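Local coordinates for FAD:protein FMN transferase (Vibrio cholerae, PDB 6NXI) that probably transfers the FMN moiety of FAD to a threonine hydroxyl of a target flavoprotein, using magnesium and releasing AMP, at residues 34-46 with 160-174. Numbering follows the deposited sequence.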
ATOM      1  N   THR A  34     -25.637 -10.330  -2.603  1.00 25.75           N
ATOM      2  CA  THR A  34     -25.849  -8.899  -2.927  1.00 25.30           C
ATOM      3  C   THR A  34     -24.569  -8.121  -2.580  1.00 24.91           C
ATOM      4  O   THR A  34     -24.099  -7.313  -3.383  1.00 24.81           O
ATOM      5  CB  THR A  34     -27.036  -8.326  -2.155  1.00 28.09           C
ATOM      6  OG1 THR A  34     -28.188  -9.047  -2.603  1.00 31.32           O
ATOM      7  CG2 THR A  34     -27.221  -6.836  -2.377  1.00 29.13           C
ATOM      8  N   LEU A  35     -24.051  -8.347  -1.379  1.00 24.31           N
ATOM      9  CA  LEU A  35     -22.848  -7.618  -0.917  1.00 22.31           C
ATOM     10  C   LEU A  35     -21.669  -7.956  -1.810  1.00 22.58           C
ATOM     11  O   LEU A  35     -20.898  -7.027  -2.146  1.00 23.12           O
ATOM     12  CB  LEU A  35     -22.536  -7.998   0.533  1.00 22.89           C
ATOM     13  CG  LEU A  35     -23.572  -7.558   1.558  1.00 24.96           C
ATOM     14  CD1 LEU A  35     -23.286  -8.232   2.898  1.00 26.09           C
ATOM     15  CD2 LEU A  35     -23.595  -6.052   1.713  1.00 25.97           C
ATOM     16  N   GLN A  36     -21.421  -9.231  -2.116  1.00 23.36           N
ATOM     17  CA  GLN A  36     -20.214  -9.584  -2.892  1.00 22.72           C
ATOM     18  C   GLN A  36     -20.299  -8.997  -4.294  1.00 22.38           C
ATOM     19  O   GLN A  36     -19.295  -8.588  -4.864  1.00 22.69           O
ATOM     20  CB  GLN A  36     -20.027 -11.091  -3.007  1.00 24.52           C
ATOM     21  CG  GLN A  36     -18.672 -11.475  -3.586  1.00 25.49           C
ATOM     22  CD  GLN A  36     -18.237 -12.856  -3.149  1.00 27.31           C
ATOM     23  OE1 GLN A  36     -19.067 -13.730  -2.939  1.00 30.00           O
ATOM     24  NE2 GLN A  36     -16.937 -13.079  -3.079  1.00 28.65           N
ATOM     25  N   THR A  37     -21.511  -8.965  -4.831  1.00 23.49           N
ATOM     26  CA  THR A  37     -21.702  -8.420  -6.192  1.00 23.83           C
ATOM     27  C   THR A  37     -21.255  -6.952  -6.223  1.00 22.88           C
ATOM     28  O   THR A  37     -20.554  -6.546  -7.172  1.00 24.63           O
ATOM     29  CB  THR A  37     -23.156  -8.608  -6.638  1.00 26.28           C
ATOM     30  OG1 THR A  37     -23.475  -9.995  -6.797  1.00 26.94           O
ATOM     31  CG2 THR A  37     -23.369  -7.917  -7.965  1.00 27.22           C
ATOM     32  N   GLU A  38     -21.618  -6.161  -5.232  1.00 22.58           N
ATOM     33  CA  GLU A  38     -21.240  -4.732  -5.226  1.00 22.96           C
ATOM     34  C   GLU A  38     -19.761  -4.598  -4.880  1.00 22.25           C
ATOM     35  O   GLU A  38     -19.085  -3.757  -5.437  1.00 21.98           O
ATOM     36  CB  GLU A  38     -22.117  -3.947  -4.272  1.00 23.99           C
ATOM     37  CG  GLU A  38     -21.827  -2.465  -4.326  1.00 24.76           C
ATOM     38  CD  GLU A  38     -21.954  -1.766  -5.663  1.00 25.14           C
ATOM     39  OE1 GLU A  38     -22.465  -2.348  -6.664  1.00 28.19           O
ATOM     40  OE2 GLU A  38     -21.531  -0.615  -5.714  1.00 29.73           O
ATOM     41  N   ILE A  39     -19.274  -5.424  -3.958  1.00 20.49           N
ATOM     42  CA  ILE A  39     -17.835  -5.373  -3.608  1.00 21.33           C
ATOM     43  C   ILE A  39     -17.018  -5.649  -4.865  1.00 22.32           C
ATOM     44  O   ILE A  39     -16.051  -4.939  -5.130  1.00 21.85           O
ATOM     45  CB  ILE A  39     -17.526  -6.383  -2.489  1.00 20.50           C
ATOM     46  CG1 ILE A  39     -18.127  -5.865  -1.184  1.00 20.87           C
ATOM     47  CG2 ILE A  39     -16.020  -6.624  -2.414  1.00 20.79           C
ATOM     48  CD1 ILE A  39     -18.218  -6.944  -0.127  1.00 21.78           C
ATOM     49  N   ASP A  40     -17.368  -6.672  -5.632  1.00 22.86           N
ATOM     50  CA  ASP A  40     -16.650  -6.966  -6.895  1.00 23.16           C
ATOM     51  C   ASP A  40     -16.736  -5.761  -7.844  1.00 22.06           C
ATOM     52  O   ASP A  40     -15.742  -5.456  -8.486  1.00 22.78           O
ATOM     53  CB  ASP A  40     -17.124  -8.273  -7.508  1.00 25.01           C
ATOM     54  CG  ASP A  40     -16.627  -9.477  -6.728  1.00 26.63           C
ATOM     55  OD1 ASP A  40     -15.550  -9.353  -6.108  1.00 28.43           O
ATOM     56  OD2 ASP A  40     -17.301 -10.520  -6.785  1.00 28.50           O
ATOM     57  N   ARG A  41     -17.884  -5.110  -7.971  1.00 23.11           N
ATOM     58  CA  ARG A  41     -18.026  -3.937  -8.881  0.60 24.06           C
ATOM     59  C   ARG A  41     -17.107  -2.796  -8.416  1.00 23.50           C
ATOM     60  O   ARG A  41     -16.453  -2.098  -9.301  1.00 23.18           O
ATOM     61  CB  ARG A  41     -19.491  -3.492  -8.924  0.60 26.06           C
ATOM     62  CG  ARG A  41     -19.796  -2.514 -10.054  0.60 28.17           C
ATOM     63  CD  ARG A  41     -21.098  -1.758  -9.866  0.60 30.95           C
ATOM     64  NE  ARG A  41     -21.015  -0.837  -8.748  0.60 31.60           N
ATOM     65  CZ  ARG A  41     -20.380   0.327  -8.755  0.60 33.30           C
ATOM     66  NH1 ARG A  41     -19.861   0.803  -9.873  0.60 35.11           N
ATOM     67  NH2 ARG A  41     -20.328   1.043  -7.652  0.60 33.24           N
ATOM     68  N   LEU A  42     -17.064  -2.542  -7.099  1.00 22.11           N
ATOM     69  CA  LEU A  42     -16.270  -1.417  -6.545  1.00 21.37           C
ATOM     70  C   LEU A  42     -14.803  -1.732  -6.828  1.00 20.41           C
ATOM     71  O   LEU A  42     -14.085  -0.817  -7.155  1.00 20.22           O
ATOM     72  CB  LEU A  42     -16.584  -1.233  -5.061  1.00 22.15           C
ATOM     73  CG  LEU A  42     -17.956  -0.635  -4.762  1.00 21.92           C
ATOM     74  CD1 LEU A  42     -18.324  -0.860  -3.314  1.00 21.82           C
ATOM     75  CD2 LEU A  42     -17.976   0.852  -5.076  1.00 23.44           C
ATOM     76  N   LEU A  43     -14.379  -2.964  -6.589  1.00 21.36           N
ATOM     77  CA  LEU A  43     -12.939  -3.280  -6.765  1.00 20.57           C
ATOM     78  C   LEU A  43     -12.555  -3.281  -8.259  1.00 21.82           C
ATOM     79  O   LEU A  43     -11.420  -2.861  -8.591  1.00 21.32           O
ATOM     80  CB  LEU A  43     -12.624  -4.593  -6.049  1.00 22.09           C
ATOM     81  CG  LEU A  43     -12.673  -4.497  -4.540  1.00 22.05           C
ATOM     82  CD1 LEU A  43     -12.483  -5.880  -3.925  1.00 22.94           C
ATOM     83  CD2 LEU A  43     -11.656  -3.514  -4.005  1.00 22.72           C
ATOM     84  N   GLU A  44     -13.427  -3.760  -9.132  1.00 21.75           N
ATOM     85  CA  GLU A  44     -13.208  -3.676 -10.594  1.00 22.80           C
ATOM     86  C   GLU A  44     -13.071  -2.216 -10.996  1.00 23.19           C
ATOM     87  O   GLU A  44     -12.196  -1.929 -11.763  1.00 23.53           O
ATOM     88  CB  GLU A  44     -14.314  -4.402 -11.348  1.00 25.11           C
ATOM     89  CG  GLU A  44     -14.021  -5.883 -11.387  1.00 26.65           C
ATOM     90  CD  GLU A  44     -12.752  -6.139 -12.171  1.00 26.48           C
ATOM     91  OE1 GLU A  44     -11.718  -6.490 -11.564  1.00 28.64           O
ATOM     92  OE2 GLU A  44     -12.786  -5.919 -13.408  1.00 29.50           O
ATOM     93  N   GLU A  45     -13.894  -1.322 -10.442  1.00 22.81           N
ATOM     94  CA  GLU A  45     -13.733   0.132 -10.699  1.00 22.71           C
ATOM     95  C   GLU A  45     -12.338   0.609 -10.258  1.00 22.02           C
ATOM     96  O   GLU A  45     -11.740   1.419 -10.932  1.00 20.76           O
ATOM     97  CB  GLU A  45     -14.855   0.899 -10.014  1.00 25.25           C
ATOM     98  CG  GLU A  45     -14.815   2.404 -10.249  1.00 26.88           C
ATOM     99  CD  GLU A  45     -16.054   3.076  -9.669  1.00 29.01           C
ATOM    100  OE1 GLU A  45     -16.330   2.875  -8.461  1.00 27.96           O
ATOM    101  OE2 GLU A  45     -16.778   3.758 -10.463  1.00 30.79           O
ATOM    102  N   VAL A  46     -11.874   0.213  -9.069  1.00 20.05           N
ATOM    103  CA  VAL A  46     -10.532   0.671  -8.625  1.00 20.15           C
ATOM    104  C   VAL A  46      -9.509   0.231  -9.675  1.00 20.42           C
ATOM    105  O   VAL A  46      -8.559   0.991  -9.961  1.00 20.62           O
ATOM    106  CB  VAL A  46     -10.198   0.109  -7.242  1.00 18.65           C
ATOM    107  CG1 VAL A  46      -8.773   0.421  -6.887  1.00 19.57           C
ATOM    108  CG2 VAL A  46     -11.122   0.622  -6.133  1.00 19.02           C
ATOM    109  N   TRP A 160      -6.592   2.032  -0.785  1.00 19.06           N
ATOM    110  CA  TRP A 160      -7.802   2.735  -1.269  1.00 19.89           C
ATOM    111  C   TRP A 160      -8.935   1.723  -1.460  1.00 19.62           C
ATOM    112  O   TRP A 160     -10.071   2.020  -0.977  1.00 19.41           O
ATOM    113  CB  TRP A 160      -7.508   3.487  -2.582  1.00 20.03           C
ATOM    114  CG  TRP A 160      -8.755   4.096  -3.150  1.00 20.37           C
ATOM    115  CD1 TRP A 160      -9.422   3.658  -4.248  1.00 21.73           C
ATOM    116  CD2 TRP A 160      -9.476   5.260  -2.678  1.00 22.73           C
ATOM    117  NE1 TRP A 160     -10.516   4.448  -4.481  1.00 21.46           N
ATOM    118  CE2 TRP A 160     -10.588   5.421  -3.529  1.00 22.16           C
ATOM    119  CE3 TRP A 160      -9.308   6.165  -1.626  1.00 23.32           C
ATOM    120  CZ2 TRP A 160     -11.505   6.449  -3.347  1.00 22.34           C
ATOM    121  CZ3 TRP A 160     -10.214   7.173  -1.428  1.00 24.82           C
ATOM    122  CH2 TRP A 160     -11.321   7.300  -2.279  1.00 24.65           C
ATOM    123  N   GLY A 161      -8.686   0.584  -2.135  1.00 19.63           N
ATOM    124  CA  GLY A 161      -9.758  -0.425  -2.359  1.00 19.10           C
ATOM    125  C   GLY A 161     -10.306  -0.910  -1.001  1.00 19.54           C
ATOM    126  O   GLY A 161     -11.519  -1.056  -0.842  1.00 19.97           O
ATOM    127  N   VAL A 162      -9.428  -1.091  -0.017  1.00 19.32           N
ATOM    128  CA  VAL A 162      -9.841  -1.531   1.340  1.00 19.49           C
ATOM    129  C   VAL A 162     -10.787  -0.497   1.946  1.00 18.50           C
ATOM    130  O   VAL A 162     -11.884  -0.867   2.395  1.00 19.44           O
ATOM    131  CB  VAL A 162      -8.649  -1.793   2.258  1.00 20.08           C
ATOM    132  CG1 VAL A 162      -9.107  -1.940   3.709  1.00 20.34           C
ATOM    133  CG2 VAL A 162      -7.848  -2.997   1.775  1.00 20.59           C
ATOM    134  N   ASP A 163     -10.441   0.794   1.802  1.00 18.00           N
ATOM    135  CA  ASP A 163     -11.290   1.876   2.337  1.00 18.77           C
ATOM    136  C   ASP A 163     -12.616   1.900   1.599  1.00 18.26           C
ATOM    137  O   ASP A 163     -13.673   2.158   2.246  1.00 17.70           O
ATOM    138  CB  ASP A 163     -10.571   3.214   2.239  1.00 19.11           C
ATOM    139  CG  ASP A 163      -9.419   3.415   3.194  1.00 20.82           C
ATOM    140  OD1 ASP A 163      -9.385   2.763   4.271  1.00 20.38           O
ATOM    141  OD2 ASP A 163      -8.580   4.261   2.889  1.00 21.54           O
ATOM    142  N   VAL A 164     -12.591   1.785   0.274  1.00 18.40           N
ATOM    143  CA  VAL A 164     -13.846   1.799  -0.536  1.00 19.23           C
ATOM    144  C   VAL A 164     -14.783   0.671  -0.076  1.00 20.40           C
ATOM    145  O   VAL A 164     -15.987   0.932   0.163  1.00 20.18           O
ATOM    146  CB  VAL A 164     -13.517   1.706  -2.036  1.00 20.50           C
ATOM    147  CG1 VAL A 164     -14.742   1.354  -2.843  1.00 21.16           C
ATOM    148  CG2 VAL A 164     -12.858   2.999  -2.496  1.00 20.26           C
ATOM    149  N   VAL A 165     -14.254  -0.515   0.118  1.00 19.25           N
ATOM    150  CA  VAL A 165     -15.092  -1.664   0.572  1.00 20.06           C
ATOM    151  C   VAL A 165     -15.586  -1.448   2.014  1.00 19.19           C
ATOM    152  O   VAL A 165     -16.780  -1.742   2.308  1.00 20.80           O
ATOM    153  CB  VAL A 165     -14.348  -2.981   0.381  1.00 20.42           C
ATOM    154  CG1 VAL A 165     -15.028  -4.130   1.097  1.00 21.17           C
ATOM    155  CG2 VAL A 165     -14.082  -3.246  -1.103  1.00 20.93           C
ATOM    156  N   ALA A 166     -14.732  -0.964   2.902  1.00 19.67           N
ATOM    157  CA  ALA A 166     -15.087  -0.710   4.330  1.00 20.66           C
ATOM    158  C   ALA A 166     -16.230   0.301   4.341  1.00 21.08           C
ATOM    159  O   ALA A 166     -17.249   0.090   5.045  1.00 21.40           O
ATOM    160  CB  ALA A 166     -13.894  -0.288   5.144  1.00 19.97           C
ATOM    161  N   ASP A 167     -16.141   1.355   3.518  1.00 22.29           N
ATOM    162  CA  ASP A 167     -17.229   2.366   3.492  0.60 22.91           C
ATOM    163  C   ASP A 167     -18.506   1.766   2.927  1.00 22.89           C
ATOM    164  O   ASP A 167     -19.587   2.127   3.440  1.00 22.83           O
ATOM    165  CB  ASP A 167     -16.860   3.586   2.659  0.60 25.57           C
ATOM    166  CG  ASP A 167     -15.772   4.440   3.268  0.60 27.12           C
ATOM    167  OD1 ASP A 167     -15.383   4.206   4.424  0.60 31.37           O
ATOM    168  OD2 ASP A 167     -15.335   5.355   2.574  0.60 31.82           O
ATOM    169  N   TYR A 168     -18.415   0.894   1.938  1.00 21.88           N
ATOM    170  CA  TYR A 168     -19.593   0.184   1.392  1.00 22.40           C
ATOM    171  C   TYR A 168     -20.236  -0.661   2.504  1.00 21.50           C
ATOM    172  O   TYR A 168     -21.500  -0.665   2.657  1.00 22.64           O
ATOM    173  CB  TYR A 168     -19.246  -0.655   0.160  1.00 22.53           C
ATOM    174  CG  TYR A 168     -20.392  -1.549  -0.249  1.00 22.46           C
ATOM    175  CD1 TYR A 168     -21.566  -1.013  -0.726  1.00 23.69           C
ATOM    176  CD2 TYR A 168     -20.367  -2.926  -0.077  1.00 22.64           C
ATOM    177  CE1 TYR A 168     -22.624  -1.803  -1.108  1.00 24.28           C
ATOM    178  CE2 TYR A 168     -21.440  -3.731  -0.418  1.00 23.31           C
ATOM    179  CZ  TYR A 168     -22.595  -3.169  -0.916  1.00 23.51           C
ATOM    180  OH  TYR A 168     -23.633  -3.991  -1.241  1.00 25.23           O
ATOM    181  N   LEU A 169     -19.440  -1.409   3.260  1.00 20.73           N
ATOM    182  CA  LEU A 169     -20.040  -2.275   4.300  1.00 20.90           C
ATOM    183  C   LEU A 169     -20.783  -1.386   5.310  1.00 22.08           C
ATOM    184  O   LEU A 169     -21.901  -1.753   5.698  1.00 23.66           O
ATOM    185  CB  LEU A 169     -18.978  -3.141   4.950  1.00 21.34           C
ATOM    186  CG  LEU A 169     -18.353  -4.201   4.054  1.00 21.39           C
ATOM    187  CD1 LEU A 169     -17.290  -4.948   4.856  1.00 23.17           C
ATOM    188  CD2 LEU A 169     -19.396  -5.191   3.544  1.00 22.17           C
ATOM    189  N   GLN A 170     -20.183  -0.272   5.708  1.00 21.89           N
ATOM    190  CA  GLN A 170     -20.848   0.690   6.636  1.00 24.31           C
ATOM    191  C   GLN A 170     -22.154   1.178   6.018  1.00 24.37           C
ATOM    192  O   GLN A 170     -23.174   1.283   6.748  1.00 24.50           O
ATOM    193  CB  GLN A 170     -19.860   1.801   6.946  1.00 24.80           C
ATOM    194  CG  GLN A 170     -18.756   1.299   7.841  1.00 26.63           C
ATOM    195  CD  GLN A 170     -17.738   2.326   8.256  1.00 29.48           C
ATOM    196  OE1 GLN A 170     -16.729   1.958   8.850  1.00 29.18           O
ATOM    197  NE2 GLN A 170     -18.008   3.608   7.957  1.00 29.07           N
ATOM    198  N   SER A 171     -22.151   1.519   4.719  1.00 24.36           N
ATOM    199  CA  SER A 171     -23.342   2.036   4.003  1.00 24.64           C
ATOM    200  C   SER A 171     -24.447   0.982   4.072  1.00 26.21           C
ATOM    201  O   SER A 171     -25.636   1.349   4.046  1.00 24.91           O
ATOM    202  CB  SER A 171     -23.014   2.422   2.577  1.00 24.76           C
ATOM    203  OG  SER A 171     -23.070   1.294   1.709  1.00 24.84           O
ATOM    204  N   GLN A 172     -24.096  -0.297   4.213  1.00 24.48           N
ATOM    205  CA  GLN A 172     -25.074  -1.420   4.273  1.00 25.26           C
ATOM    206  C   GLN A 172     -25.412  -1.779   5.736  1.00 24.48           C
ATOM    207  O   GLN A 172     -26.136  -2.799   5.933  1.00 25.87           O
ATOM    208  CB  GLN A 172     -24.463  -2.601   3.501  1.00 25.75           C
ATOM    209  CG  GLN A 172     -24.420  -2.387   1.993  1.00 26.15           C
ATOM    210  CD  GLN A 172     -25.798  -2.328   1.384  1.00 29.23           C
ATOM    211  OE1 GLN A 172     -26.643  -3.138   1.697  1.00 29.53           O
ATOM    212  NE2 GLN A 172     -26.044  -1.356   0.520  1.00 30.46           N
ATOM    213  N   GLY A 173     -24.959  -1.001   6.725  1.00 23.42           N
ATOM    214  CA  GLY A 173     -25.297  -1.193   8.151  1.00 24.97           C
ATOM    215  C   GLY A 173     -24.546  -2.350   8.750  1.00 25.25           C
ATOM    216  O   GLY A 173     -24.984  -2.882   9.772  1.00 26.32           O
ATOM    217  N   ILE A 174     -23.348  -2.626   8.216  1.00 23.63           N
ATOM    218  CA  ILE A 174     -22.449  -3.666   8.786  1.00 23.85           C
ATOM    219  C   ILE A 174     -21.358  -2.972   9.606  1.00 24.82           C
ATOM    220  O   ILE A 174     -20.516  -2.301   9.010  1.00 27.00           O
ATOM    221  CB  ILE A 174     -21.874  -4.544   7.663  1.00 23.26           C
ATOM    222  CG1 ILE A 174     -23.002  -5.244   6.911  1.00 24.20           C
ATOM    223  CG2 ILE A 174     -20.838  -5.550   8.144  1.00 24.83           C
ATOM    224  CD1 ILE A 174     -22.563  -5.793   5.596  1.00 24.67           C
TER
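Knobs-into-holes packing joins residues 34-46 of helix 32-50 to 160-171 of helix 157-171; the two stretches run nearly antiparallel, their axes 150° apart and 9.8 Å at closest approach. Tyr168 is the knob, set among Leu35, Glu38, Ile39 and Leu42. Its CG stands anti to the backbone N (chi1 171°), which sends the ring across to the other helix. Over one ring face, toward its rim, lies Glu38 CG, 3.8 Å from the Tyr168 centroid in a CH-pi contact. The Glu38 chain then bends at chi2 (57°) and turns the carboxylate to Arg41, which in the conformer given here grips it side-on through NE and NH2. Leu42 CD1 presses on Tyr168 CB at 3.6 Å, while the Ile39 side chain crosses that of Tyr168 at about a right angle, its CG1 3.9 Å from Tyr168 CD2. Beyond the tyrosine, Leu35 and Ile174 meet tip to tip, CD1 to CD1 at 3.7 Å; Gly173, with positive phi, closes the helix in a Schellman motif. The backbones lie closer from Ile39-Val165 to Leu43-Gly161 than at Leu35-Leu169; Gly161 CA is 4.0 Å from Leu43 CD2, which also touches Val165 CG2. Val46 CG2 touches Gly161 CA and Trp160 CD1, and the Val46 side chain lies about 4 Å from the bound FAD. Trp160 also meets helix 75-90. Ile39 and Val165 rest on Ile21 of strand 17-24 and Val162 on strand 177-181, so the pair covers part of the large antiparallel sheet.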